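Local structure of glycoside hydrolase family 81 (Clostridium thermocellum, 6FOP) at residues N308-R317 / L353-N361. The protein probably hydrolyses beta-1,3-glucans such as laminarin, as a family 81 glycoside hydrolase of the Clostridium thermocellum cellulosome. Sequence-based numbering, arbitrary orientation.
Sequences NLPDKGTYDR and LPIAEQLGN
Q358 reaches from the last turn of helix 339-359 to the backbone of loop 308-317, where its NE2 donates to L309 O at 3.0 Å. L309 O lies in the Q358 amide plane, and NE2 meets it in the carbonyl plane on a lone pair. A second donor, N308 ND2, comes to L309 O from above the carbonyl plane at 2.9 Å, so one oxygen is gripped by two amides whose planes stand 60° apart. The N308 side chain slides along P354, N308 CB to P354 CG 3.6 Å. The Q358 and D311 side chains slide past each other in opposite directions, their flat ends 6° from parallel, with Q358 OE1 3.4 Å from D311 CB; this oxygen accepts from H651 of helix 646-659.

Residues 308-317 lead into helix 317-329 and pack on the last turns of helix 339-359, the next in the chain, which ends at G360 in a Schellman motif; both helices probably belong to the alpha/alpha barrel expected of the six-hairpin clan.

R317 bends at chi3 (72°) and forms an end-on, two-nitrogen salt bridge with D311, NH1 to OD1 and NH2 to OD2, both 2.9 Å, on the syn lone pairs. Y315 OH donates to D311 OD1 from the anti side at 2.6 Å, and the three bonds together should hold the carboxylate's rotation. L359 CD2 lies over one guanidinium face. One water links D311 OD2 to Q358 O, and another joins R317 NH2 to L359 O.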
loop_
_atom_site.group_PDB
_atom_site.type_symbol
_atom_site.label_atom_id
_atom_site.label_comp_id
_atom_site.label_asym_id
_atom_site.label_seq_id
_atom_site.Cartn_x
_atom_site.Cartn_y
_atom_site.Cartn_z
ATOM N N ASN A 308 -13.588 -18.136 -4.012
ATOM C CA ASN A 308 -15.008 -17.979 -3.694
ATOM C C ASN A 308 -15.283 -18.806 -2.454
ATOM O O ASN A 308 -14.552 -19.734 -2.145
ATOM C CB ASN A 308 -15.916 -18.462 -4.842
ATOM C CG ASN A 308 -15.618 -19.898 -5.278
ATOM O OD1 ASN A 308 -14.739 -20.144 -6.108
ATOM N ND2 ASN A 308 -16.373 -20.845 -4.746
ATOM N N LEU A 309 -16.370 -18.474 -1.744
ATOM C CA LEU A 309 -16.859 -19.348 -0.696
ATOM C C LEU A 309 -17.594 -20.570 -1.325
ATOM O O LEU A 309 -18.109 -20.482 -2.440
ATOM C CB LEU A 309 -17.791 -18.598 0.255
ATOM C CG LEU A 309 -17.138 -17.478 1.066
ATOM C CD1 LEU A 309 -18.159 -16.846 1.985
ATOM C CD2 LEU A 309 -15.958 -17.995 1.877
ATOM N N PRO A 310 -17.540 -21.717 -0.641
ATOM C CA PRO A 310 -18.182 -22.931 -1.177
ATOM C C PRO A 310 -19.713 -22.856 -1.089
ATOM O O PRO A 310 -20.270 -21.872 -0.616
ATOM C CB PRO A 310 -17.630 -24.033 -0.265
ATOM C CG PRO A 310 -17.454 -23.366 1.025
ATOM C CD PRO A 310 -16.949 -21.968 0.689
ATOM N N ASP A 311 -20.373 -23.908 -1.574
ATOM C CA ASP A 311 -21.839 -23.995 -1.542
ATOM C C ASP A 311 -22.267 -24.703 -0.277
ATOM O O ASP A 311 -22.672 -25.845 -0.313
ATOM C CB ASP A 311 -22.350 -24.712 -2.786
ATOM C CG ASP A 311 -23.853 -24.782 -2.851
ATOM O OD1 ASP A 311 -24.566 -24.081 -2.101
ATOM O OD2 ASP A 311 -24.323 -25.555 -3.699
ATOM N N LYS A 312 -22.178 -24.003 0.847
ATOM C CA LYS A 312 -22.483 -24.573 2.159
ATOM C C LYS A 312 -23.479 -23.764 2.978
ATOM O O LYS A 312 -23.743 -24.089 4.120
ATOM C CB LYS A 312 -21.207 -24.842 2.971
ATOM C CG LYS A 312 -20.290 -25.862 2.333
ATOM C CD LYS A 312 -20.900 -27.264 2.337
ATOM C CE LYS A 312 -19.984 -28.219 1.596
ATOM N NZ LYS A 312 -20.562 -29.598 1.454
ATOM N N GLY A 313 -24.078 -22.749 2.378
ATOM C CA GLY A 313 -24.884 -21.801 3.135
ATOM C C GLY A 313 -26.277 -22.262 3.488
ATOM O O GLY A 313 -26.836 -23.163 2.861
ATOM N N THR A 314 -26.854 -21.574 4.473
ATOM C CA THR A 314 -28.221 -21.797 4.925
ATOM C C THR A 314 -29.270 -21.050 4.091
ATOM O O THR A 314 -30.426 -20.920 4.523
ATOM C CB THR A 314 -28.363 -21.367 6.388
ATOM O OG1 THR A 314 -28.066 -19.976 6.509
ATOM C CG2 THR A 314 -27.445 -22.159 7.312
ATOM N N TYR A 315 -28.900 -20.600 2.901
ATOM C CA TYR A 315 -29.831 -19.887 2.007
ATOM C C TYR A 315 -30.962 -20.771 1.479
ATOM O O TYR A 315 -30.795 -21.976 1.291
ATOM C CB TYR A 315 -29.100 -19.236 0.804
ATOM C CG TYR A 315 -27.859 -19.946 0.344
ATOM C CD1 TYR A 315 -27.880 -21.229 -0.204
ATOM C CD2 TYR A 315 -26.633 -19.353 0.510
ATOM C CE1 TYR A 315 -26.707 -21.878 -0.591
ATOM C CE2 TYR A 315 -25.459 -19.984 0.146
ATOM C CZ TYR A 315 -25.493 -21.242 -0.400
ATOM O OH TYR A 315 -24.310 -21.867 -0.720
ATOM N N ASP A 316 -32.106 -20.134 1.236
ATOM C CA ASP A 316 -33.125 -20.701 0.340
ATOM C C ASP A 316 -32.489 -20.733 -1.057
ATOM O O ASP A 316 -32.239 -19.676 -1.666
ATOM C CB ASP A 316 -34.394 -19.816 0.436
ATOM C CG ASP A 316 -35.430 -20.071 -0.638
ATOM O OD1 ASP A 316 -35.303 -20.965 -1.464
ATOM O OD2 ASP A 316 -36.399 -19.292 -0.669
ATOM N N ARG A 317 -32.203 -21.942 -1.536
ATOM C CA ARG A 317 -31.498 -22.104 -2.817
ATOM C C ARG A 317 -32.294 -21.530 -3.990
ATOM O O ARG A 317 -31.702 -21.021 -4.920
ATOM C CB ARG A 317 -31.167 -23.561 -3.131
ATOM C CG ARG A 317 -30.304 -24.238 -2.121
ATOM C CD ARG A 317 -30.024 -25.678 -2.569
ATOM N NE ARG A 317 -29.108 -25.764 -3.712
ATOM C CZ ARG A 317 -27.797 -25.515 -3.655
ATOM N NH1 ARG A 317 -27.231 -25.192 -2.500
ATOM N NH2 ARG A 317 -27.050 -25.624 -4.753
ATOM N N LEU A 353 -20.247 -15.273 -10.433
ATOM C CA LEU A 353 -20.014 -16.393 -11.344
ATOM C C LEU A 353 -19.986 -17.760 -10.645
ATOM O O LEU A 353 -20.720 -18.679 -11.054
ATOM C CB LEU A 353 -18.736 -16.130 -12.146
ATOM C CG LEU A 353 -18.244 -17.249 -13.046
ATOM C CD1 LEU A 353 -19.306 -17.694 -14.062
ATOM C CD2 LEU A 353 -16.958 -16.843 -13.744
ATOM N N PRO A 354 -19.174 -17.925 -9.595
ATOM C CA PRO A 354 -19.127 -19.246 -8.957
ATOM C C PRO A 354 -20.455 -19.655 -8.312
ATOM O O PRO A 354 -20.725 -20.866 -8.177
ATOM C CB PRO A 354 -18.029 -19.100 -7.903
ATOM C CG PRO A 354 -17.888 -17.647 -7.704
ATOM C CD PRO A 354 -18.191 -17.006 -9.012
ATOM N N ILE A 355 -21.248 -18.669 -7.882
ATOM C CA ILE A 355 -22.538 -18.966 -7.265
ATOM C C ILE A 355 -23.468 -19.552 -8.339
ATOM O O ILE A 355 -24.163 -20.558 -8.100
ATOM C CB ILE A 355 -23.121 -17.720 -6.585
ATOM C CG1 ILE A 355 -22.147 -17.205 -5.511
ATOM C CG2 ILE A 355 -24.496 -18.013 -5.992
ATOM C CD1 ILE A 355 -22.480 -15.848 -4.933
ATOM N N ALA A 356 -23.508 -18.916 -9.513
ATOM C CA ALA A 356 -24.249 -19.490 -10.638
ATOM C C ALA A 356 -23.838 -20.934 -10.946
ATOM O O ALA A 356 -24.697 -21.816 -11.173
ATOM C CB ALA A 356 -24.120 -18.642 -11.886
ATOM N N GLU A 357 -22.539 -21.194 -10.933
ATOM C CA GLU A 357 -22.024 -22.530 -11.210
ATOM C C GLU A 357 -22.459 -23.523 -10.136
ATOM O O GLU A 357 -22.926 -24.641 -10.447
ATOM C CB GLU A 357 -20.499 -22.515 -11.302
ATOM C CG GLU A 357 -19.991 -21.763 -12.518
ATOM C CD GLU A 357 -18.525 -21.475 -12.510
ATOM O OE1 GLU A 357 -17.947 -21.433 -11.409
ATOM O OE2 GLU A 357 -17.984 -21.241 -13.618
ATOM N N GLN A 358 -22.386 -23.117 -8.876
ATOM C CA GLN A 358 -22.809 -23.990 -7.746
ATOM C C GLN A 358 -24.282 -24.383 -7.852
ATOM O O GLN A 358 -24.659 -25.497 -7.473
ATOM C CB GLN A 358 -22.571 -23.298 -6.406
ATOM C CG GLN A 358 -21.095 -23.170 -6.064
ATOM C CD GLN A 358 -20.826 -22.254 -4.888
ATOM O OE1 GLN A 358 -21.724 -21.671 -4.287
ATOM N NE2 GLN A 358 -19.562 -22.104 -4.572
ATOM N N LEU A 359 -25.099 -23.458 -8.356
ATOM C CA LEU A 359 -26.528 -23.710 -8.500
ATOM C C LEU A 359 -26.891 -24.486 -9.740
ATOM O O LEU A 359 -28.049 -24.899 -9.866
ATOM C CB LEU A 359 -27.280 -22.384 -8.499
ATOM C CG LEU A 359 -27.271 -21.633 -7.172
ATOM C CD1 LEU A 359 -27.623 -20.182 -7.427
ATOM C CD2 LEU A 359 -28.258 -22.220 -6.184
ATOM N N GLY A 360 -25.956 -24.670 -10.661
ATOM C CA GLY A 360 -26.262 -25.301 -11.954
ATOM C C GLY A 360 -26.993 -24.366 -12.902
ATOM O O GLY A 360 -27.635 -24.808 -13.853
ATOM N N ASN A 361 -26.863 -23.063 -12.673
ATOM C CA ASN A 361 -27.502 -22.062 -13.528
ATOM C C ASN A 361 -26.557 -21.695 -14.685
ATOM O O ASN A 361 -25.798 -20.734 -14.644
ATOM C CB ASN A 361 -27.932 -20.854 -12.713
ATOM C CG ASN A 361 -28.855 -19.935 -13.495
ATOM O OD1 ASN A 361 -28.747 -19.831 -14.731
ATOM N ND2 ASN A 361 -29.791 -19.284 -12.789
HETATM O O HOH W 1 -23.120 -26.943 -5.578
HETATM O O HOH W 2 -28.584 -26.446 -7.162
#